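Local coordinates for protein NRPS (Penicillium fellutanum, PDB 6NKI) that forms part of a non-ribosomal peptide synthetase, as a Rossmann-type domain of the male sterility protein family that binds NADPH, at residues Arg60-Ile66 / Arg81-Val86; His125-Val129 / Ala142-Thr147; His36-Leu41 / Ala280-Ile284. All coordinates share one frame; numbering follows the deposited sequence.

Contact 1: residues Arg60-Ile66 / Arg81-Val86. With NDP (NADPH dihydro-nicotinamide-adenine-dinucleotide phosphate), chain B.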
loop_
_atom_site.group_PDB
_atom_site.type_symbol
_atom_site.label_atom_id
_atom_site.label_comp_id
_atom_site.label_asym_id
_atom_site.label_seq_id
_atom_site.Cartn_x
_atom_site.Cartn_y
_atom_site.Cartn_z
ATOM N N ARG A 60 12.342 -4.761 33.598
ATOM C CA ARG A 60 11.796 -3.430 33.333
ATOM C C ARG A 60 12.678 -2.658 32.359
ATOM O O ARG A 60 12.173 -1.885 31.536
ATOM C CB ARG A 60 11.634 -2.634 34.631
ATOM C CG ARG A 60 11.034 -1.228 34.428
ATOM C CD ARG A 60 9.518 -1.215 34.206
ATOM N NE ARG A 60 9.031 0.138 33.917
ATOM C CZ ARG A 60 7.756 0.461 33.695
ATOM N NH1 ARG A 60 6.807 -0.459 33.775
ATOM N NH2 ARG A 60 7.427 1.718 33.428
ATOM N N LYS A 61 14.002 -2.833 32.451
ATOM C CA LYS A 61 14.888 -2.259 31.439
ATOM C C LYS A 61 14.480 -2.715 30.047
ATOM O O LYS A 61 14.455 -1.918 29.100
ATOM C CB LYS A 61 16.354 -2.631 31.706
ATOM C CG LYS A 61 17.003 -1.906 32.890
ATOM C CD LYS A 61 18.477 -2.271 33.045
ATOM C CE LYS A 61 19.093 -1.577 34.250
ATOM N NZ LYS A 61 20.511 -1.992 34.460
ATOM N N GLY A 62 14.130 -3.993 29.912
ATOM C CA GLY A 62 13.617 -4.476 28.644
ATOM C C GLY A 62 12.358 -3.745 28.211
ATOM O O GLY A 62 12.235 -3.335 27.055
ATOM N N LEU A 63 11.394 -3.594 29.127
ATOM C CA LEU A 63 10.191 -2.835 28.798
ATOM C C LEU A 63 10.537 -1.417 28.392
ATOM O O LEU A 63 10.050 -0.922 27.375
ATOM C CB LEU A 63 9.219 -2.808 29.971
ATOM C CG LEU A 63 8.045 -1.879 29.643
ATOM C CD1 LEU A 63 7.217 -2.412 28.477
ATOM C CD2 LEU A 63 7.187 -1.589 30.863
ATOM N N ALA A 64 11.426 -0.774 29.146
ATOM C CA ALA A 64 11.815 0.593 28.822
ATOM C C ALA A 64 12.357 0.704 27.400
ATOM O O ALA A 64 12.010 1.638 26.665
ATOM C CB ALA A 64 12.848 1.071 29.833
ATOM N N ARG A 65 13.196 -0.256 26.989
ATOM C CA ARG A 65 13.779 -0.220 25.652
ATOM C C ARG A 65 12.746 -0.476 24.563
ATOM O O ARG A 65 12.940 -0.054 23.415
ATOM C CB ARG A 65 14.907 -1.244 25.531
ATOM C CG ARG A 65 16.183 -0.920 26.283
ATOM C CD ARG A 65 17.159 -2.056 26.052
ATOM N NE ARG A 65 17.499 -2.179 24.634
ATOM C CZ ARG A 65 18.576 -1.646 24.066
ATOM N NH1 ARG A 65 19.459 -0.978 24.803
ATOM N NH2 ARG A 65 18.790 -1.811 22.767
ATOM N N ILE A 66 11.671 -1.195 24.879
ATOM C CA ILE A 66 10.631 -1.424 23.884
ATOM C C ILE A 66 9.551 -0.349 23.928
ATOM O O ILE A 66 8.826 -0.176 22.937
ATOM C CB ILE A 66 10.031 -2.839 24.013
ATOM C CG1 ILE A 66 9.476 -3.075 25.409
ATOM C CG2 ILE A 66 11.059 -3.899 23.646
ATOM C CD1 ILE A 66 8.913 -4.431 25.599
ATOM N N ARG A 81 0.615 -1.416 27.999
ATOM C CA ARG A 81 1.377 -2.188 28.969
ATOM C C ARG A 81 0.637 -3.460 29.369
ATOM O O ARG A 81 1.268 -4.501 29.575
ATOM C CB ARG A 81 1.688 -1.348 30.211
ATOM C CG ARG A 81 2.711 -0.242 30.003
ATOM C CD ARG A 81 3.112 0.409 31.342
ATOM N NE ARG A 81 4.151 1.432 31.182
ATOM C CZ ARG A 81 3.917 2.740 31.103
ATOM N NH1 ARG A 81 2.677 3.202 31.200
ATOM N NH2 ARG A 81 4.925 3.588 30.947
ATOM N N ARG A 82 -0.700 -3.408 29.455
ATOM C CA ARG A 82 -1.447 -4.516 30.052
ATOM C C ARG A 82 -1.493 -5.760 29.172
ATOM O O ARG A 82 -2.017 -6.789 29.614
ATOM C CB ARG A 82 -2.877 -4.092 30.382
ATOM C CG ARG A 82 -3.755 -3.890 29.160
ATOM C CD ARG A 82 -5.146 -3.506 29.592
ATOM N NE ARG A 82 -5.181 -2.155 30.127
ATOM C CZ ARG A 82 -6.127 -1.708 30.940
ATOM N NH1 ARG A 82 -7.084 -2.522 31.350
ATOM N NH2 ARG A 82 -6.094 -0.462 31.379
ATOM N N LEU A 83 -0.971 -5.688 27.946
ATOM C CA LEU A 83 -0.940 -6.814 27.020
ATOM C C LEU A 83 0.451 -7.399 26.836
ATOM O O LEU A 83 0.616 -8.382 26.100
ATOM C CB LEU A 83 -1.489 -6.391 25.646
ATOM C CG LEU A 83 -2.955 -6.605 25.285
ATOM C CD1 LEU A 83 -3.187 -8.081 25.195
ATOM C CD2 LEU A 83 -3.908 -5.976 26.288
ATOM N N ILE A 84 1.454 -6.835 27.483
ATOM C CA ILE A 84 2.841 -7.120 27.163
ATOM C C ILE A 84 3.524 -7.755 28.372
ATOM O O ILE A 84 3.323 -7.328 29.516
ATOM C CB ILE A 84 3.542 -5.825 26.703
ATOM C CG1 ILE A 84 4.897 -6.107 26.076
ATOM C CG2 ILE A 84 3.684 -4.838 27.842
ATOM C CD1 ILE A 84 5.387 -4.910 25.283
ATOM N N GLN A 85 4.281 -8.820 28.122
ATOM C CA GLN A 85 5.146 -9.403 29.139
ATOM C C GLN A 85 6.538 -9.552 28.555
ATOM O O GLN A 85 6.703 -10.058 27.439
ATOM C CB GLN A 85 4.621 -10.745 29.651
ATOM C CG GLN A 85 3.376 -10.596 30.494
ATOM C CD GLN A 85 2.954 -11.894 31.153
ATOM O OE1 GLN A 85 3.588 -12.940 30.973
ATOM N NE2 GLN A 85 1.871 -11.835 31.919
ATOM N N VAL A 86 7.531 -9.112 29.302
ATOM C CA VAL A 86 8.895 -9.065 28.812
ATOM C C VAL A 86 9.655 -10.255 29.388
ATOM O O VAL A 86 9.599 -10.515 30.598
ATOM C CB VAL A 86 9.554 -7.730 29.184
ATOM C CG1 VAL A 86 10.981 -7.702 28.732
ATOM C CG2 VAL A 86 8.783 -6.590 28.559
HETATM P PA NDP B . 18.877 -3.624 15.006
HETATM O O1A NDP B . 20.034 -4.163 14.216
HETATM O O2A NDP B . 19.127 -3.031 16.367
HETATM O O5B NDP B . 17.576 -4.692 15.088
HETATM C C5B NDP B . 18.063 -5.953 15.383
HETATM C C4B NDP B . 17.228 -6.566 16.509
HETATM O O4B NDP B . 17.925 -7.749 16.986
HETATM C C3B NDP B . 17.047 -5.574 17.646
HETATM O O3B NDP B . 15.785 -5.754 18.196
HETATM C C2B NDP B . 18.102 -6.013 18.725
HETATM O O2B NDP B . 17.731 -5.781 20.014
HETATM C C1B NDP B . 18.143 -7.585 18.403
HETATM N N9A NDP B . 19.459 -8.218 18.781
HETATM C C8A NDP B . 20.748 -7.979 18.251
HETATM N N7A NDP B . 21.715 -8.734 18.832
HETATM C C5A NDP B . 21.014 -9.500 19.790
HETATM C C6A NDP B . 21.433 -10.473 20.724
HETATM N N6A NDP B . 22.759 -10.840 20.824
HETATM N N1A NDP B . 20.543 -11.083 21.564
HETATM C C2A NDP B . 19.243 -10.676 21.426
HETATM N N3A NDP B . 18.690 -9.787 20.601
HETATM C C4A NDP B . 19.614 -9.191 19.769
HETATM O O3 NDP B . 18.261 -2.368 14.072
HETATM P PN NDP B . 18.289 -2.738 12.499
HETATM O O1N NDP B . 17.523 -1.725 11.742
HETATM O O2N NDP B . 19.676 -3.154 12.053
HETATM O O5D NDP B . 17.331 -4.278 12.129
HETATM C C5D NDP B . 15.962 -4.224 12.542
HETATM C C4D NDP B . 14.979 -4.935 11.490
HETATM O O4D NDP B . 14.968 -4.231 10.240
HETATM C C3D NDP B . 15.410 -6.396 11.165
HETATM O O3D NDP B . 14.361 -7.275 11.521
HETATM C C2D NDP B . 15.671 -6.464 9.634
HETATM O O2D NDP B . 14.971 -7.513 8.988
HETATM C C1D NDP B . 15.084 -5.173 9.127
HETATM N N1N NDP B . 15.949 -4.420 8.100
HETATM C C2N NDP B . 15.760 -3.071 8.094
HETATM C C3N NDP B . 16.451 -2.244 7.294
HETATM C C7N NDP B . 15.988 -0.884 7.439
HETATM O O7N NDP B . 15.692 -0.328 8.492
HETATM N N7N NDP B . 15.752 -0.256 6.259
HETATM C C4N NDP B . 17.547 -2.725 6.331
HETATM C C5N NDP B . 17.596 -4.225 6.273
HETATM C C6N NDP B . 16.844 -5.005 7.107
HETATM P P2B NDP B . 18.551 -4.289 20.796
HETATM O O1X NDP B . 17.802 -4.256 22.091
HETATM O O2X NDP B . 20.029 -4.691 20.852
HETATM O O3X NDP B . 18.157 -3.296 19.749
#
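I66 and I84 meet tip to tip, CD1 to CD1 at 3.6 Å, between helix 59-72 and strand 84-88 of a Rossmann-type beta-alpha-beta unit begun by strand 47-54. I66 CG1 stands between its backbone N and carbonyl carbon (chi1 57°), and the extended end carries CD1 down to the strand. There the same methyl meets V86 CG2 at 3.7 Å, the two side chains running past each other in opposite senses. V86 straddles the helix turn: CG2 also lies 4.1 Å from L63 CB, while CG1 faces the backbone of G62, 4.2 Å from its CA. L63 CD1 adds a looser touch on I84 CG2. I66 and V86 both also rest on V52 of the adjoining strand 47-54. At the more exposed end R60 and R81 bring two like charges together without a bond, guanidinium planes 14° apart and R60 NH2 4.0 Å from R81 NE; L63 CD2 lies over one face of the R60 guanidinium, off-centre. R65 makes no contact with 81-86 and turns to NADPH. Its chain bends at chi3 (62°), which brings NE and NH2 to one phosphate oxygen, O1X, through two weak hydrogen bonds, the shorter being 2.7 Å from R65 NH2.

Contact 2: residues His125-Val129 / Ala142-Thr147. With NDP (NADPH dihydro-nicotinamide-adenine-dinucleotide phosphate), chain B.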
loop_
_atom_site.group_PDB
_atom_site.type_symbol
_atom_site.label_atom_id
_atom_site.label_comp_id
_atom_site.label_asym_id
_atom_site.label_seq_id
_atom_site.Cartn_x
_atom_site.Cartn_y
_atom_site.Cartn_z
ATOM N N HIS A 125 9.935 -15.087 14.806
ATOM C CA HIS A 125 11.349 -14.893 15.077
ATOM C C HIS A 125 11.840 -13.783 14.152
ATOM O O HIS A 125 12.204 -14.029 13.000
ATOM C CB HIS A 125 12.126 -16.204 14.943
ATOM C CG HIS A 125 13.576 -16.073 15.271
ATOM N ND1 HIS A 125 14.552 -15.996 14.305
ATOM C CD2 HIS A 125 14.212 -15.933 16.456
ATOM C CE1 HIS A 125 15.735 -15.865 14.879
ATOM N NE2 HIS A 125 15.557 -15.826 16.187
ATOM N N CYS A 126 11.862 -12.559 14.689
ATOM C CA CYS A 126 12.312 -11.347 14.008
ATOM C C CYS A 126 13.671 -10.843 14.491
ATOM O O CYS A 126 14.410 -10.235 13.706
ATOM C CB CYS A 126 11.267 -10.234 14.185
ATOM S SG CYS A 126 11.686 -8.706 13.316
ATOM N N GLY A 127 14.013 -11.094 15.756
ATOM C CA GLY A 127 15.324 -10.802 16.303
ATOM C C GLY A 127 16.492 -11.383 15.528
ATOM O O GLY A 127 16.516 -12.571 15.195
ATOM N N ALA A 128 17.466 -10.525 15.235
ATOM C CA ALA A 128 18.695 -10.897 14.549
ATOM C C ALA A 128 19.806 -10.012 15.096
ATOM O O ALA A 128 19.605 -9.265 16.057
ATOM C CB ALA A 128 18.545 -10.753 13.033
ATOM N N VAL A 129 20.990 -10.089 14.491
ATOM C CA VAL A 129 22.095 -9.293 15.014
ATOM C C VAL A 129 22.033 -7.858 14.496
ATOM O O VAL A 129 22.054 -6.908 15.285
ATOM C CB VAL A 129 23.442 -9.967 14.726
ATOM C CG1 VAL A 129 24.564 -8.976 14.970
ATOM C CG2 VAL A 129 23.613 -11.173 15.669
ATOM N N ALA A 142 23.425 -16.715 17.818
ATOM C CA ALA A 142 22.392 -15.708 18.012
ATOM C C ALA A 142 21.299 -15.835 16.955
ATOM O O ALA A 142 20.103 -15.741 17.263
ATOM C CB ALA A 142 23.021 -14.317 18.003
ATOM N N ASN A 143 21.677 -16.097 15.704
ATOM C CA ASN A 143 20.663 -16.230 14.670
ATOM C C ASN A 143 20.175 -17.678 14.550
ATOM O O ASN A 143 18.976 -17.950 14.668
ATOM C CB ASN A 143 21.193 -15.695 13.335
ATOM C CG ASN A 143 21.507 -14.215 13.401
ATOM O OD1 ASN A 143 21.009 -13.507 14.276
ATOM N ND2 ASN A 143 22.258 -13.722 12.425
ATOM N N VAL A 144 21.086 -18.624 14.341
ATOM C CA VAL A 144 20.662 -19.954 13.911
ATOM C C VAL A 144 20.379 -20.918 15.069
ATOM O O VAL A 144 19.510 -21.786 14.944
ATOM C CB VAL A 144 21.709 -20.547 12.955
ATOM C CG1 VAL A 144 21.220 -21.882 12.362
ATOM C CG2 VAL A 144 22.082 -19.550 11.874
ATOM N N ARG A 145 21.102 -20.806 16.182
ATOM C CA ARG A 145 20.827 -21.651 17.345
ATOM C C ARG A 145 19.460 -21.330 17.927
ATOM O O ARG A 145 18.688 -22.232 18.274
ATOM C CB ARG A 145 21.914 -21.439 18.399
ATOM C CG ARG A 145 21.788 -22.200 19.719
ATOM C CD ARG A 145 22.303 -23.615 19.645
ATOM N NE ARG A 145 22.335 -24.196 20.991
ATOM C CZ ARG A 145 22.723 -25.435 21.286
ATOM N NH1 ARG A 145 23.152 -26.254 20.332
ATOM N NH2 ARG A 145 22.705 -25.848 22.547
ATOM N N SER A 146 19.172 -20.038 18.055
ATOM C CA SER A 146 17.857 -19.519 18.387
ATOM C C SER A 146 16.791 -20.209 17.537
ATOM O O SER A 146 15.763 -20.651 18.066
ATOM C CB SER A 146 17.869 -17.994 18.209
ATOM O OG SER A 146 18.224 -17.609 16.891
ATOM N N THR A 147 17.049 -20.351 16.231
ATOM C CA THR A 147 16.090 -21.020 15.357
ATOM C C THR A 147 15.990 -22.499 15.710
ATOM O O THR A 147 14.890 -23.062 15.781
ATOM C CB THR A 147 16.485 -20.821 13.880
ATOM O OG1 THR A 147 16.602 -19.417 13.570
ATOM C CG2 THR A 147 15.445 -21.443 12.935
HETATM P PA NDP B . 18.877 -3.624 15.006
HETATM O O1A NDP B . 20.034 -4.163 14.216
HETATM O O2A NDP B . 19.127 -3.031 16.367
HETATM O O5B NDP B . 17.576 -4.692 15.088
HETATM C C5B NDP B . 18.063 -5.953 15.383
HETATM C C4B NDP B . 17.228 -6.566 16.509
HETATM O O4B NDP B . 17.925 -7.749 16.986
HETATM C C3B NDP B . 17.047 -5.574 17.646
HETATM O O3B NDP B . 15.785 -5.754 18.196
HETATM C C2B NDP B . 18.102 -6.013 18.725
HETATM O O2B NDP B . 17.731 -5.781 20.014
HETATM C C1B NDP B . 18.143 -7.585 18.403
HETATM N N9A NDP B . 19.459 -8.218 18.781
HETATM C C8A NDP B . 20.748 -7.979 18.251
HETATM N N7A NDP B . 21.715 -8.734 18.832
HETATM C C5A NDP B . 21.014 -9.500 19.790
HETATM C C6A NDP B . 21.433 -10.473 20.724
HETATM N N6A NDP B . 22.759 -10.840 20.824
HETATM N N1A NDP B . 20.543 -11.083 21.564
HETATM C C2A NDP B . 19.243 -10.676 21.426
HETATM N N3A NDP B . 18.690 -9.787 20.601
HETATM C C4A NDP B . 19.614 -9.191 19.769
HETATM O O3 NDP B . 18.261 -2.368 14.072
HETATM P PN NDP B . 18.289 -2.738 12.499
HETATM O O1N NDP B . 17.523 -1.725 11.742
HETATM O O2N NDP B . 19.676 -3.154 12.053
HETATM O O5D NDP B . 17.331 -4.278 12.129
HETATM C C5D NDP B . 15.962 -4.224 12.542
HETATM C C4D NDP B . 14.979 -4.935 11.490
HETATM O O4D NDP B . 14.968 -4.231 10.240
HETATM C C3D NDP B . 15.410 -6.396 11.165
HETATM O O3D NDP B . 14.361 -7.275 11.521
HETATM C C2D NDP B . 15.671 -6.464 9.634
HETATM O O2D NDP B . 14.971 -7.513 8.988
HETATM C C1D NDP B . 15.084 -5.173 9.127
HETATM N N1N NDP B . 15.949 -4.420 8.100
HETATM C C2N NDP B . 15.760 -3.071 8.094
HETATM C C3N NDP B . 16.451 -2.244 7.294
HETATM C C7N NDP B . 15.988 -0.884 7.439
HETATM O O7N NDP B . 15.692 -0.328 8.492
HETATM N N7N NDP B . 15.752 -0.256 6.259
HETATM C C4N NDP B . 17.547 -2.725 6.331
HETATM C C5N NDP B . 17.596 -4.225 6.273
HETATM C C6N NDP B . 16.844 -5.005 7.107
HETATM P P2B NDP B . 18.551 -4.289 20.796
HETATM O O1X NDP B . 17.802 -4.256 22.091
HETATM O O2X NDP B . 20.029 -4.691 20.852
HETATM O O3X NDP B . 18.157 -3.296 19.749
#
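H125 swings its ring away from strand 122-125 onto helix 136-156, where NE2 comes to 3.3 Å from S146 OG and CE1 lies 3.9 Å from T147 OG1. The imidazole owes this reach to chi1 of -177°, which sets CG opposite the backbone N; the side chain of T147 crosses it at about a right angle. Y165 of strand 162-166 also meets the ring, planes about 20° apart. With chi1 at -63° the carboxamide of N143 leans back toward the loop, and OD1 nestles against A128 CA at 3.5 Å and close to V129 N, while ND2 is hydrogen-bonded to T206 OG1. V129 crosses this side chain roughly at right angles; its CG2, the branch beside the backbone N, touches both N143 OD1 and A142 CB, the latter at 4.0 Å. T147 OG1 is tied to S210 OG, which, with T206, links this face of the helix to helix 202-220. On its other side the loop meets NADPH: A128 N gives a weak hydrogen bond to the ribose oxygen O4B at 3.3 Å. A loop leaving the end of a parallel strand to line the dinucleotide, backed by the next helix, is characteristic of the Rossmann fold.

Contact 3: residues His36-Leu41 / Ala280-Ile284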
loop_
_atom_site.group_PDB
_atom_site.type_symbol
_atom_site.label_atom_id
_atom_site.label_comp_id
_atom_site.label_asym_id
_atom_site.label_seq_id
_atom_site.Cartn_x
_atom_site.Cartn_y
_atom_site.Cartn_z
ATOM N N HIS A 36 6.982 -2.639 14.849
ATOM C CA HIS A 36 5.732 -2.508 14.105
ATOM C C HIS A 36 4.919 -3.792 14.138
ATOM O O HIS A 36 3.677 -3.746 14.217
ATOM C CB HIS A 36 5.990 -2.072 12.656
ATOM C CG HIS A 36 6.373 -0.632 12.530
ATOM N ND1 HIS A 36 7.685 -0.210 12.450
ATOM C CD2 HIS A 36 5.616 0.490 12.529
ATOM C CE1 HIS A 36 7.719 1.108 12.383
ATOM N NE2 HIS A 36 6.477 1.556 12.432
ATOM N N ILE A 37 5.605 -4.940 14.072
ATOM C CA ILE A 37 4.926 -6.196 14.346
ATOM C C ILE A 37 4.280 -6.127 15.720
ATOM O O ILE A 37 3.102 -6.461 15.883
ATOM C CB ILE A 37 5.902 -7.373 14.228
ATOM C CG1 ILE A 37 6.525 -7.398 12.835
ATOM C CG2 ILE A 37 5.185 -8.698 14.528
ATOM C CD1 ILE A 37 7.704 -8.360 12.740
ATOM N N LEU A 38 5.013 -5.605 16.702
ATOM C CA LEU A 38 4.462 -5.477 18.045
ATOM C C LEU A 38 3.189 -4.633 18.028
ATOM O O LEU A 38 2.113 -5.103 18.419
ATOM C CB LEU A 38 5.526 -4.901 18.992
ATOM C CG LEU A 38 5.056 -4.843 20.442
ATOM C CD1 LEU A 38 4.807 -6.250 20.921
ATOM C CD2 LEU A 38 5.984 -4.085 21.369
ATOM N N HIS A 39 3.302 -3.394 17.538
ATOM C CA HIS A 39 2.156 -2.497 17.344
ATOM C C HIS A 39 0.946 -3.213 16.746
ATOM O O HIS A 39 -0.167 -3.145 17.286
ATOM C CB HIS A 39 2.584 -1.359 16.437
ATOM C CG HIS A 39 1.528 -0.334 16.222
ATOM N ND1 HIS A 39 1.482 0.451 15.092
ATOM C CD2 HIS A 39 0.502 0.066 17.006
ATOM C CE1 HIS A 39 0.451 1.267 15.178
ATOM N NE2 HIS A 39 -0.156 1.058 16.333
ATOM N N GLN A 40 1.150 -3.934 15.640
ATOM C CA GLN A 40 -0.017 -4.457 14.948
ATOM C C GLN A 40 -0.594 -5.688 15.633
ATOM O O GLN A 40 -1.795 -5.946 15.512
ATOM C CB GLN A 40 0.311 -4.738 13.485
ATOM C CG GLN A 40 0.615 -3.498 12.677
ATOM C CD GLN A 40 0.960 -3.819 11.243
ATOM O OE1 GLN A 40 0.881 -4.969 10.818
ATOM N NE2 GLN A 40 1.403 -2.811 10.503
ATOM N N LEU A 41 0.220 -6.474 16.340
ATOM C CA LEU A 41 -0.355 -7.545 17.163
ATOM C C LEU A 41 -1.275 -6.972 18.233
ATOM O O LEU A 41 -2.456 -7.308 18.293
ATOM C CB LEU A 41 0.747 -8.386 17.809
ATOM C CG LEU A 41 1.536 -9.217 16.815
ATOM C CD1 LEU A 41 2.746 -9.793 17.496
ATOM C CD2 LEU A 41 0.661 -10.308 16.227
ATOM N N ALA A 280 5.041 -5.833 7.924
ATOM C CA ALA A 280 4.472 -6.139 9.221
ATOM C C ALA A 280 3.096 -6.780 9.078
ATOM O O ALA A 280 2.860 -7.888 9.575
ATOM C CB ALA A 280 4.390 -4.857 10.052
ATOM N N SER A 281 2.162 -6.063 8.431
ATOM C CA SER A 281 0.809 -6.567 8.206
ATOM C C SER A 281 0.851 -7.938 7.548
ATOM O O SER A 281 0.115 -8.861 7.931
ATOM C CB SER A 281 0.007 -5.578 7.331
ATOM O OG SER A 281 -1.348 -5.994 7.072
ATOM N N LEU A 282 1.721 -8.087 6.547
ATOM C CA LEU A 282 1.826 -9.354 5.840
ATOM C C LEU A 282 2.407 -10.463 6.716
ATOM O O LEU A 282 2.185 -11.630 6.420
ATOM C CB LEU A 282 2.665 -9.180 4.567
ATOM C CG LEU A 282 2.917 -10.433 3.715
ATOM C CD1 LEU A 282 1.581 -11.074 3.365
ATOM C CD2 LEU A 282 3.674 -10.134 2.442
ATOM N N ILE A 283 3.156 -10.132 7.770
ATOM C CA ILE A 283 3.699 -11.173 8.632
ATOM C C ILE A 283 2.625 -11.690 9.571
ATOM O O ILE A 283 2.500 -12.903 9.778
ATOM C CB ILE A 283 4.940 -10.667 9.400
ATOM C CG1 ILE A 283 6.161 -10.538 8.462
ATOM C CG2 ILE A 283 5.251 -11.594 10.555
ATOM C CD1 ILE A 283 7.235 -9.586 8.950
ATOM N N ILE A 284 1.879 -10.761 10.158
ATOM C CA ILE A 284 0.804 -11.116 11.119
ATOM C C ILE A 284 -0.270 -11.938 10.412
ATOM O O ILE A 284 -0.681 -12.937 10.964
ATOM C CB ILE A 284 0.228 -9.844 11.748
ATOM C CG1 ILE A 284 1.280 -9.139 12.600
ATOM C CG2 ILE A 284 -1.024 -10.166 12.538
ATOM C CD1 ILE A 284 0.763 -7.929 13.322
#
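I284 supplies the main bump of this helix-helix contact: its CD1 enters the hollow formed by I37, Q40 and L41 on helix 32-43. That methyl lies against Q40 CB, 3.8 Å from I37 O and 3.8 Å from L41 CD2. CG1 of I284 points opposite to the carbonyl carbon (chi1 -65°) and the chain then runs straight out, so the methyl leads into the neighbouring helix. L41 bounds the hollow at one end, CD2 also touching CG1 and CG2 of I284. One turn earlier, A280 is small enough for the backbones to close in, with its CA 5.1 Å from that of I37. Its CB fills the dip between H36 CB, at 4.1 Å, and the flat amide of Q40, whose OE1 and NE2 both lie 3.6 Å away. The extended Q40 chain reaches across the helix interface, where NE2 is hydrogen-bonded to D277 O. On the side toward the sheet, I37 and I283 cross at about a right angle, CD1 to CD1 at 4.0 Å. The short segment axes pass 9.2 Å apart at -59°. I37 rests on I166 and I283 on T164, both of strand 162-166, while S281 packs on Q397 of the second subunit. The pair thus belongs to the layer of helices covering one face of the parallel sheet in a Rossmann fold, helix 32-43 being the one that follows its first strand.

In the fold
NADPH connects contacts 1 and 2, whose centres are 20 Å apart and whose nearest atoms stay about 10 Å apart. R65 of contact 1 reaches the phosphate on the adenosine ribose through weak hydrogen bonds, whereas the loop of contact 2 lies along that ribose and the adenine; T30, R55, D90 and N244 also bind NADPH. Contact 3 touches both the others. L38 CD2 packs on I84 CD1 of contact 1 at 4.0 Å, and I37 CD1 on C126 SG of contact 2 at 4.0 Å, with centres about 17 and 18 Å away. The side chain of I37 is about 7 Å from NADPH. Along the chain, contact 3 encloses the two contacts that touch NADPH, which follow one another.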